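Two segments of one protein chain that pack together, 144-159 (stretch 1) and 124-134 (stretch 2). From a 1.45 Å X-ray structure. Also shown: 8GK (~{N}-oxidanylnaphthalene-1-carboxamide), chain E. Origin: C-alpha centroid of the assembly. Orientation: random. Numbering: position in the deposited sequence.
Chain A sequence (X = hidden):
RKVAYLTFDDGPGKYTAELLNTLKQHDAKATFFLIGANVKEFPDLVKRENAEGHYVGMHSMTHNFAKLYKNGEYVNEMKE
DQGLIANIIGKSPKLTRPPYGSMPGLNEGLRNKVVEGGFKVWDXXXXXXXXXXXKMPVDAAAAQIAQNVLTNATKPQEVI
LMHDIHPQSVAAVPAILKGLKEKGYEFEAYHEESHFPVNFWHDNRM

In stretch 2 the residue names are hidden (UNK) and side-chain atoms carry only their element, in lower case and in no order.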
ATOM      1  N   GLN A 144      -7.645   0.421 -18.615  1.00 32.41           N
ATOM      2  CA  GLN A 144      -8.899   0.516 -17.865  1.00 41.25           C
ATOM      3  C   GLN A 144      -8.633   0.850 -16.398  1.00 32.42           C
ATOM      4  O   GLN A 144      -9.340   1.640 -15.784  1.00 35.67           O
ATOM      5  CB  GLN A 144      -9.690  -0.790 -17.975  1.00 37.11           C
ATOM      6  CG  GLN A 144     -10.990  -0.808 -17.179  1.00 42.68           C
ATOM      7  CD  GLN A 144     -12.070   0.081 -17.755  1.00 51.31           C
ATOM      8  OE1 GLN A 144     -12.682   0.879 -17.038  1.00 50.73           O
ATOM      9  NE2 GLN A 144     -12.333  -0.068 -19.050  1.00 44.77           N
ATOM     10  N   ILE A 145      -7.606   0.236 -15.835  1.00 28.50           N
ATOM     11  CA  ILE A 145      -7.206   0.544 -14.467  1.00 27.19           C
ATOM     12  C   ILE A 145      -6.773   2.003 -14.345  1.00 32.45           C
ATOM     13  O   ILE A 145      -7.145   2.702 -13.395  1.00 32.95           O
ATOM     14  CB  ILE A 145      -6.079  -0.390 -14.020  1.00 26.56           C
ATOM     15  CG1 ILE A 145      -6.627  -1.804 -13.893  1.00 28.10           C
ATOM     16  CG2 ILE A 145      -5.479   0.071 -12.691  1.00 25.78           C
ATOM     17  CD1 ILE A 145      -5.545  -2.866 -13.797  1.00 26.64           C
ATOM     18  N   ALA A 146      -6.011   2.475 -15.327  1.00 30.52           N
ATOM     19  CA  ALA A 146      -5.564   3.852 -15.312  1.00 31.39           C
ATOM     20  C   ALA A 146      -6.767   4.801 -15.334  1.00 33.72           C
ATOM     21  O   ALA A 146      -6.805   5.769 -14.575  1.00 37.54           O
ATOM     22  CB  ALA A 146      -4.627   4.125 -16.478  1.00 37.23           C
ATOM     23  N   GLN A 147      -7.772   4.519 -16.162  1.00 34.67           N
ATOM     24  CA  GLN A 147      -8.925   5.415 -16.190  1.00 40.34           C
ATOM     25  C   GLN A 147      -9.744   5.303 -14.899  1.00 36.92           C
ATOM     26  O   GLN A 147     -10.367   6.277 -14.486  1.00 44.18           O
ATOM     27  CB  GLN A 147      -9.818   5.167 -17.415  1.00 57.40           C
ATOM     28  CG  GLN A 147     -10.460   3.801 -17.503  1.00 69.33           C
ATOM     29  CD  GLN A 147     -11.733   3.819 -18.330  1.00 85.43           C
ATOM     30  OE1 GLN A 147     -12.454   4.814 -18.350  1.00 92.64           O
ATOM     31  NE2 GLN A 147     -11.995   2.735 -19.047  1.00 84.04           N
ATOM     32  N   ASN A 148      -9.743   4.135 -14.258  1.00 34.22           N
ATOM     33  CA  ASN A 148     -10.425   3.999 -12.968  1.00 36.90           C
ATOM     34  C   ASN A 148      -9.822   4.950 -11.954  1.00 40.75           C
ATOM     35  O   ASN A 148     -10.535   5.629 -11.217  1.00 40.09           O
ATOM     36  CB  ASN A 148     -10.345   2.575 -12.431  1.00 38.26           C
ATOM     37  CG  ASN A 148     -11.180   1.590 -13.229  1.00 35.69           C
ATOM     38  OD1 ASN A 148     -12.021   1.970 -14.054  1.00 38.82           O
ATOM     39  ND2 ASN A 148     -10.947   0.303 -12.981  1.00 32.66           N
ATOM     40  N   VAL A 149      -8.497   4.998 -11.928  1.00 33.47           N
ATOM     41  CA  VAL A 149      -7.788   5.887 -11.022  1.00 36.30           C
ATOM     42  C   VAL A 149      -7.946   7.355 -11.412  1.00 39.17           C
ATOM     43  O   VAL A 149      -8.325   8.180 -10.576  1.00 39.65           O
ATOM     44  CB  VAL A 149      -6.295   5.544 -10.963  1.00 33.47           C
ATOM     45  CG1 VAL A 149      -5.540   6.586 -10.137  1.00 39.49           C
ATOM     46  CG2 VAL A 149      -6.117   4.165 -10.367  1.00 29.03           C
ATOM     47  N   LEU A 150      -7.670   7.667 -12.680  1.00 41.31           N
ATOM     48  CA  LEU A 150      -7.564   9.057 -13.130  1.00 49.24           C
ATOM     49  C   LEU A 150      -8.838   9.861 -12.936  1.00 52.70           C
ATOM     50  O   LEU A 150      -8.785  11.055 -12.625  1.00 51.50           O
ATOM     51  CB  LEU A 150      -7.151   9.114 -14.607  1.00 44.76           C
ATOM     52  CG  LEU A 150      -5.717   8.649 -14.863  1.00 47.68           C
ATOM     53  CD1 LEU A 150      -5.388   8.643 -16.356  1.00 50.76           C
ATOM     54  CD2 LEU A 150      -4.733   9.499 -14.083  1.00 43.86           C
ATOM     55  N   THR A 151      -9.985   9.217 -13.107  1.00 49.08           N
ATOM     56  CA  THR A 151     -11.245   9.935 -13.001  1.00 54.09           C
ATOM     57  C   THR A 151     -11.635  10.161 -11.543  1.00 65.79           C
ATOM     58  O   THR A 151     -12.273  11.164 -11.212  1.00 62.06           O
ATOM     59  CB  THR A 151     -12.377   9.190 -13.729  1.00 62.02           C
ATOM     60  OG1 THR A 151     -12.616   7.930 -13.094  1.00 56.09           O
ATOM     61  CG2 THR A 151     -12.008   8.959 -15.188  1.00 62.95           C
ATOM     62  N   ASN A 152     -11.236   9.234 -10.673  1.00 54.60           N
ATOM     63  CA  ASN A 152     -11.556   9.322  -9.250  1.00 55.40           C
ATOM     64  C   ASN A 152     -10.656  10.295  -8.490  1.00 46.97           C
ATOM     65  O   ASN A 152     -10.852  10.524  -7.299  1.00 48.20           O
ATOM     66  CB  ASN A 152     -11.464   7.940  -8.589  1.00 59.17           C
ATOM     67  CG  ASN A 152     -12.681   7.075  -8.860  1.00 65.86           C
ATOM     68  OD1 ASN A 152     -12.822   6.503  -9.938  1.00 62.44           O
ATOM     69  ND2 ASN A 152     -13.574   6.985  -7.879  1.00 69.17           N
ATOM     70  N   ALA A 153      -9.663  10.854  -9.175  1.00 44.18           N
ATOM     71  CA  ALA A 153      -8.701  11.749  -8.534  1.00 48.24           C
ATOM     72  C   ALA A 153      -9.167  13.201  -8.582  1.00 48.45           C
ATOM     73  O   ALA A 153      -9.100  13.844  -9.626  1.00 55.51           O
ATOM     74  CB  ALA A 153      -7.340  11.614  -9.187  1.00 51.09           C
ATOM     75  N   THR A 154      -9.623  13.714  -7.443  1.00 52.71           N
ATOM     76  CA  THR A 154     -10.180  15.063  -7.372  1.00 58.82           C
ATOM     77  C   THR A 154      -9.646  15.871  -6.184  1.00 60.98           C
ATOM     78  O   THR A 154      -9.467  17.090  -6.282  1.00 60.73           O
ATOM     79  CB  THR A 154     -11.713  15.012  -7.275  1.00 55.24           C
ATOM     80  OG1 THR A 154     -12.089  14.194  -6.160  1.00 59.16           O
ATOM     81  CG2 THR A 154     -12.302  14.412  -8.534  1.00 58.34           C
ATOM     82  N   LYS A 155      -9.406  15.185  -5.069  1.00 48.17           N
ATOM     83  CA  LYS A 155      -8.989  15.821  -3.815  1.00 49.51           C
ATOM     84  C   LYS A 155      -7.501  16.177  -3.807  1.00 50.80           C
ATOM     85  O   LYS A 155      -6.718  15.586  -4.557  1.00 47.31           O
ATOM     86  CB  LYS A 155      -9.297  14.899  -2.628  1.00 53.50           C
ATOM     87  CG  LYS A 155     -10.678  14.279  -2.646  1.00 57.52           C
ATOM     88  CD  LYS A 155     -10.766  13.143  -1.639  1.00 65.66           C
ATOM     89  CE  LYS A 155     -11.846  12.157  -2.041  1.00 73.79           C
ATOM     90  NZ  LYS A 155     -11.678  11.742  -3.463  1.00 77.96           N
ATOM     91  N   PRO A 156      -7.104  17.141  -2.950  1.00 47.40           N
ATOM     92  CA  PRO A 156      -5.697  17.536  -2.807  1.00 51.35           C
ATOM     93  C   PRO A 156      -4.796  16.362  -2.430  1.00 45.59           C
ATOM     94  O   PRO A 156      -3.668  16.288  -2.911  1.00 50.64           O
ATOM     95  CB  PRO A 156      -5.735  18.567  -1.676  1.00 52.46           C
ATOM     96  CG  PRO A 156      -7.101  19.128  -1.735  1.00 57.33           C
ATOM     97  CD  PRO A 156      -7.989  17.989  -2.129  1.00 53.54           C
ATOM     98  N   GLN A 157      -5.293  15.478  -1.569  1.00 41.88           N
ATOM     99  CA  GLN A 157      -4.589  14.243  -1.225  1.00 41.22           C
ATOM    100  C   GLN A 157      -5.412  13.038  -1.648  1.00 41.66           C
ATOM    101  O   GLN A 157      -6.590  12.933  -1.308  1.00 46.76           O
ATOM    102  CB  GLN A 157      -4.306  14.166   0.274  1.00 40.74           C
ATOM    103  CG  GLN A 157      -3.423  15.267   0.804  1.00 45.75           C
ATOM    104  CD  GLN A 157      -4.028  15.938   2.013  1.00 58.12           C
ATOM    105  OE1 GLN A 157      -4.993  16.697   1.894  1.00 65.18           O
ATOM    106  NE2 GLN A 157      -3.475  15.655   3.187  1.00 53.91           N
ATOM    107  N   GLU A 158      -4.796  12.139  -2.408  1.00 33.60           N
ATOM    108  CA  GLU A 158      -5.450  10.896  -2.784  1.00 32.33           C
ATOM    109  C   GLU A 158      -4.534   9.731  -2.469  1.00 31.26           C
ATOM    110  O   GLU A 158      -3.332   9.789  -2.735  1.00 32.73           O
ATOM    111  CB  GLU A 158      -5.807  10.882  -4.268  1.00 34.84           C
ATOM    112  CG  GLU A 158      -6.811  11.958  -4.689  1.00 33.86           C
ATOM    113  CD  GLU A 158      -8.260  11.573  -4.418  1.00 41.97           C
ATOM    114  OE1 GLU A 158      -8.510  10.550  -3.747  1.00 38.25           O
ATOM    115  OE2 GLU A 158      -9.165  12.301  -4.881  1.00 41.97           O
ATOM    116  N   VAL A 159      -5.098   8.677  -1.890  1.00 27.93           N
ATOM    117  CA  VAL A 159      -4.345   7.462  -1.583  1.00 24.48           C
ATOM    118  C   VAL A 159      -4.894   6.349  -2.448  1.00 26.34           C
ATOM    119  O   VAL A 159      -6.065   6.001  -2.347  1.00 25.76           O
ATOM    120  CB  VAL A 159      -4.447   7.089  -0.097  1.00 24.56           C
ATOM    121  CG1 VAL A 159      -3.709   5.777   0.191  1.00 23.35           C
ATOM    122  CG2 VAL A 159      -3.913   8.233   0.756  1.00 26.51           C
ATOM    123  N   UNK A 124      -7.650   3.702   2.008  1.00 21.19           N
ATOM    124  CA  UNK A 124      -7.351   4.359   0.739  1.00 21.79           C
ATOM    125  C   UNK A 124      -8.488   5.284   0.367  1.00 21.49           C
ATOM    126  O   UNK A 124      -9.543   5.214   0.992  1.00 25.98           O
ATOM    127  c   UNK A 124      -9.221  -1.343   1.282  1.00 25.08           C
ATOM    128  c   UNK A 124      -9.579   0.506  -0.137  1.00 25.37           C
ATOM    129  c   UNK A 124     -10.024  -0.717   0.372  1.00 25.74           C
ATOM    130  c   UNK A 124      -7.117   3.318  -0.364  1.00 22.58           C
ATOM    131  c   UNK A 124      -7.994  -0.782   1.702  1.00 23.17           C
ATOM    132  c   UNK A 124      -8.232   2.331  -0.458  1.00 23.29           C
ATOM    133  n   UNK A 124     -10.167   1.346  -1.049  1.00 25.58           N
ATOM    134  c   UNK A 124      -7.553   0.428   1.195  1.00 24.54           C
ATOM    135  c   UNK A 124      -9.360   2.439  -1.233  1.00 25.69           C
ATOM    136  c   UNK A 124      -8.356   1.093   0.255  1.00 22.43           C
ATOM    137  N   UNK A 125      -8.273   6.146  -0.629  1.00 22.92           N
ATOM    138  CA  UNK A 125      -9.349   7.025  -1.113  1.00 22.68           C
ATOM    139  C   UNK A 125      -9.782   6.678  -2.526  1.00 24.55           C
ATOM    140  O   UNK A 125     -10.889   7.057  -2.958  1.00 27.25           O
ATOM    141  c   UNK A 125      -8.525   8.944   0.313  1.00 27.52           C
ATOM    142  o   UNK A 125      -7.882   8.756  -2.011  1.00 28.80           O
ATOM    143  c   UNK A 125      -8.947   8.514  -1.087  1.00 27.32           C
ATOM    144  N   UNK A 126      -8.912   6.002  -3.261  1.00 25.49           N
ATOM    145  CA  UNK A 126      -9.217   5.559  -4.622  1.00 29.20           C
ATOM    146  C   UNK A 126      -8.892   4.087  -4.762  1.00 28.54           C
ATOM    147  O   UNK A 126      -7.758   3.684  -4.513  1.00 27.19           O
ATOM    148  c   UNK A 126      -8.614   5.719  -7.069  1.00 34.59           C
ATOM    149  c   UNK A 126      -8.833   7.812  -5.669  1.00 31.79           C
ATOM    150  c   UNK A 126      -7.984   8.672  -6.586  1.00 31.45           C
ATOM    151  c   UNK A 126      -8.423   6.336  -5.671  1.00 32.33           C
ATOM    152  N   UNK A 127      -9.885   3.289  -5.128  1.00 26.69           N
ATOM    153  CA  UNK A 127      -9.683   1.872  -5.406  1.00 25.60           C
ATOM    154  C   UNK A 127      -9.543   1.681  -6.917  1.00 24.95           C
ATOM    155  O   UNK A 127     -10.462   1.991  -7.673  1.00 27.23           O
ATOM    156  c   UNK A 127     -10.847   1.062  -4.834  1.00 32.09           C
ATOM    157  c   UNK A 127     -10.768  -0.424  -5.150  1.00 33.16           C
ATOM    158  o   UNK A 127     -11.722  -1.139  -4.768  1.00 52.84           O
ATOM    159  o   UNK A 127      -9.778  -0.892  -5.747  1.00 33.42           O
ATOM    160  N   UNK A 128      -8.390   1.184  -7.354  1.00 24.48           N
ATOM    161  CA  UNK A 128      -8.121   1.018  -8.783  1.00 26.24           C
ATOM    162  C   UNK A 128      -8.958  -0.084  -9.423  1.00 24.61           C
ATOM    163  O   UNK A 128      -9.020  -0.186 -10.652  1.00 26.97           O
ATOM    164  o   UNK A 128      -6.338  -0.592  -8.515  1.00 26.96           O
ATOM    165  c   UNK A 128      -6.639   0.705  -9.001  1.00 25.53           C
ATOM    166  N   UNK A 129      -9.575  -0.922  -8.587  1.00 26.87           N
ATOM    167  CA  UNK A 129     -10.344  -2.075  -9.067  1.00 26.61           C
ATOM    168  C   UNK A 129      -9.501  -3.014  -9.918  1.00 27.94           C
ATOM    169  O   UNK A 129     -10.028  -3.741 -10.759  1.00 30.52           O
ATOM    170  c   UNK A 129     -11.569  -1.616  -9.867  1.00 31.54           C
ATOM    171  c   UNK A 129     -13.168  -1.584  -7.942  1.00 34.24           C
ATOM    172  c   UNK A 129     -12.570  -0.772  -9.083  1.00 30.22           C
ATOM    173  c   UNK A 129     -13.673  -0.253 -10.012  1.00 35.48           C
ATOM    174  N   UNK A 130      -8.189  -3.019  -9.692  1.00 27.61           N
ATOM    175  CA  UNK A 130      -7.297  -3.773 -10.568  1.00 27.35           C
ATOM    176  C   UNK A 130      -7.620  -5.276 -10.578  1.00 31.27           C
ATOM    177  O   UNK A 130      -7.413  -5.949 -11.584  1.00 31.08           O
ATOM    178  c   UNK A 130      -5.486  -3.801  -8.746  1.00 35.39           C
ATOM    179  c   UNK A 130      -5.822  -3.506 -10.201  1.00 29.34           C
ATOM    180  o   UNK A 130      -4.277  -3.794  -8.450  1.00 31.61           O
ATOM    181  o   UNK A 130      -6.392  -4.005  -7.913  1.00 31.58           O
ATOM    182  N   UNK A 131      -8.189  -5.781  -9.485  1.00 26.98           N
ATOM    183  CA  UNK A 131      -8.580  -7.189  -9.405  1.00 27.42           C
ATOM    184  C   UNK A 131      -9.681  -7.571 -10.396  1.00 28.22           C
ATOM    185  O   UNK A 131      -9.837  -8.746 -10.735  1.00 28.37           O
ATOM    186  c   UNK A 131     -14.440  -7.503  -7.676  1.00 30.37           C
ATOM    187  c   UNK A 131      -9.051  -7.535  -7.989  1.00 25.69           C
ATOM    188  n   UNK A 131     -11.673  -5.256  -6.719  1.00 27.55           N
ATOM    189  c   UNK A 131     -10.301  -6.811  -7.572  1.00 25.63           C
ATOM    190  c   UNK A 131     -13.880  -6.370  -7.146  1.00 27.57           C
ATOM    191  c   UNK A 131     -10.367  -5.597  -6.945  1.00 30.06           C
ATOM    192  c   UNK A 131     -12.487  -6.261  -7.169  1.00 26.40           C
ATOM    193  c   UNK A 131     -13.644  -8.519  -8.231  1.00 30.81           C
ATOM    194  c   UNK A 131     -12.257  -8.402  -8.264  1.00 25.69           C
ATOM    195  c   UNK A 131     -11.661  -7.263  -7.712  1.00 24.36           C
ATOM    196  N   UNK A 132     -10.464  -6.594 -10.847  1.00 30.49           N
ATOM    197  CA  UNK A 132     -11.551  -6.867 -11.790  1.00 31.90           C
ATOM    198  C   UNK A 132     -11.033  -7.412 -13.113  1.00 34.97           C
ATOM    199  O   UNK A 132     -11.738  -8.112 -13.835  1.00 33.87           O
ATOM    200  c   UNK A 132     -16.231  -2.863 -10.823  1.00 53.26           C
ATOM    201  n   UNK A 132     -16.355  -2.378 -12.051  1.00 50.85           N
ATOM    202  n   UNK A 132     -15.320  -3.795 -10.568  1.00 51.21           N
ATOM    203  c   UNK A 132     -13.362  -5.240 -10.988  1.00 32.25           C
ATOM    204  n   UNK A 132     -17.017  -2.420  -9.850  1.00 54.55           N
ATOM    205  c   UNK A 132     -12.370  -5.608 -12.068  1.00 34.11           C
ATOM    206  c   UNK A 132     -14.412  -4.335 -11.574  1.00 40.69           C
ATOM    207  N   UNK A 133      -9.790  -7.082 -13.438  1.00 29.97           N
ATOM    208  CA  UNK A 133      -9.262  -7.427 -14.738  1.00 36.87           C
ATOM    209  C   UNK A 133      -8.181  -8.495 -14.620  1.00 35.33           C
ATOM    210  O   UNK A 133      -7.376  -8.662 -15.523  1.00 33.45           O
ATOM    211  c   UNK A 133     -10.257  -2.982 -13.969  1.00 33.04           C
ATOM    212  c   UNK A 133     -11.776  -3.836 -15.616  1.00 40.66           C
ATOM    213  o   UNK A 133     -12.287  -1.841 -14.398  1.00 42.01           O
ATOM    214  c   UNK A 133      -8.755  -6.158 -15.431  1.00 37.66           C
ATOM    215  c   UNK A 133     -10.901  -4.884 -15.866  1.00 36.29           C
ATOM    216  c   UNK A 133     -11.442  -2.893 -14.661  1.00 35.95           C
ATOM    217  c   UNK A 133      -9.398  -4.032 -14.226  1.00 30.68           C
ATOM    218  c   UNK A 133      -9.695  -4.990 -15.181  1.00 29.78           C
ATOM    219  N   UNK A 134      -8.192  -9.236 -13.513  1.00 33.88           N
ATOM    220  CA  UNK A 134      -7.281 -10.374 -13.363  1.00 36.21           C
ATOM    221  C   UNK A 134      -7.429 -11.367 -14.513  1.00 40.91           C
ATOM    222  O   UNK A 134      -8.547 -11.725 -14.898  1.00 40.51           O
ATOM    223  c   UNK A 134      -6.930 -10.342 -10.846  1.00 41.30           C
ATOM    224  o   UNK A 134      -6.045  -9.500 -11.001  1.00 38.80           O
ATOM    225  n   UNK A 134      -7.421 -10.656  -9.649  1.00 40.69           N
ATOM    226  c   UNK A 134      -7.513 -11.094 -12.031  1.00 37.63           C
TER
HETATM  227  C1  8GK E 301      -6.744  -5.716   0.348  1.00 51.25           C
HETATM  228  C2  8GK E 301      -8.214  -5.656   0.093  1.00 53.63           C
HETATM  229  C3  8GK E 301      -8.847  -6.798  -0.375  1.00 58.49           C
HETATM  230  C4  8GK E 301     -10.218  -6.781  -0.604  1.00 62.12           C
HETATM  231  C5  8GK E 301     -10.960  -5.625  -0.354  1.00 59.54           C
HETATM  232  C6  8GK E 301     -10.323  -4.483   0.119  1.00 56.64           C
HETATM  233  C7  8GK E 301      -8.948  -4.503   0.346  1.00 59.09           C
HETATM  234  C8  8GK E 301     -10.836  -7.929  -1.080  1.00 58.21           C
HETATM  235  C9  8GK E 301     -10.101  -9.084  -1.332  1.00 50.07           C
HETATM  236  C10 8GK E 301      -8.730  -9.098  -1.105  1.00 54.41           C
HETATM  237  C11 8GK E 301      -8.109  -7.952  -0.624  1.00 51.04           C
HETATM  238  O12 8GK E 301      -6.378  -6.425   1.264  1.00 34.22           O
HETATM  239  N13 8GK E 301      -5.870  -5.056  -0.411  1.00 56.50           N
HETATM  240  O14 8GK E 301      -4.627  -5.654  -0.610  1.00 49.48           O

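Position 124 carries one carbon and then fused five- and six-membered rings holding eight carbons and one nitrogen. It meets stretch 1 near its root, its CB 3.5 Å from Val159 O, while the rings lead away to the ligand. This is tryptophan; Trp124 CH2 lies 3.3 Å from 8GK C7, and a long, flat side chain can span both.

At position 125 a single carbon bears one oxygen and one carbon, and the oxygen meets both Glu158 and the backbone of Val159: threonine. The hydroxyl of Thr125 is well used, because it can donate and accept at once. Thr125 OG1 gives a hydrogen bond to Glu158 OE1 (2.6 Å) and receives one from Val159 N (2.8 Å).

Position 126 has four carbons, forked at the first, with one arm two carbons long; they touch Val149, Asn152 and Ala153. This is isoleucine, the most covered residue of the contact. Ile126 CD1 lies 3.7 Å from Ala153 CA and 3.5 Å from Asn152 O, and Ile126 CG2 lies 4.4 Å from Val149 CG2, so the branched, apolar shape fills the space beside the helix and the loop that follows it.

Position 127 shows two carbons, the second with two oxygens, pointing away from stretch 1: aspartate. Asp127 OD1 instead accepts a hydrogen bond from the backbone N of position 129 (2.8 Å), bracing the turn.

Position 128 has one carbon and one oxygen; its small CB fits 3.8 Å from Val149 CG2 and 3.9 Å from Ile145 CG2. This is serine.

Position 129 has four carbons forked at the second; its CB is 3.7 Å from Asn148 ND2. This is leucine, of which only the root meets stretch 1.

Position 130 has two carbons and two oxygens, its CB packing 3.7 Å from Ile145 CD1. This is aspartate, whose carboxylate oxygens are both hydrogen-bonded elsewhere in the structure.

Position 131 again has one carbon and fused rings with one nitrogen, turned away from stretch 1: tryptophan. Position 132, three carbons, a nitrogen and a carbon with two more nitrogens, exposed and without contact here, is arginine. This contact explains neither choice.

Position 133 has one carbon and a six-carbon ring bearing one oxygen; Gln144 CB lies over one ring face, and Asn148 meets the oxygen. This is tyrosine: Tyr133 OH accepts a hydrogen bond from Asn148 ND2 (2.9 Å).

Position 134, two carbons with one oxygen and one nitrogen on the second, out of reach and so unconstrained by stretch 1, is asparagine.

Hydrogen bonds tie the strand at Val159 and the helix at Asn148 to stretch 2, with apolar packing between and beside them. Val159 O receives both Thr125 N (2.8 Å) and Ile126 N (3.0 Å), Ile126 packs beside the helix, and Asn148 ND2 also donates to Ser128 O (3.1 Å), tying helix to turn.

Stretch 2 (124-134) WTIDSLDWRYN
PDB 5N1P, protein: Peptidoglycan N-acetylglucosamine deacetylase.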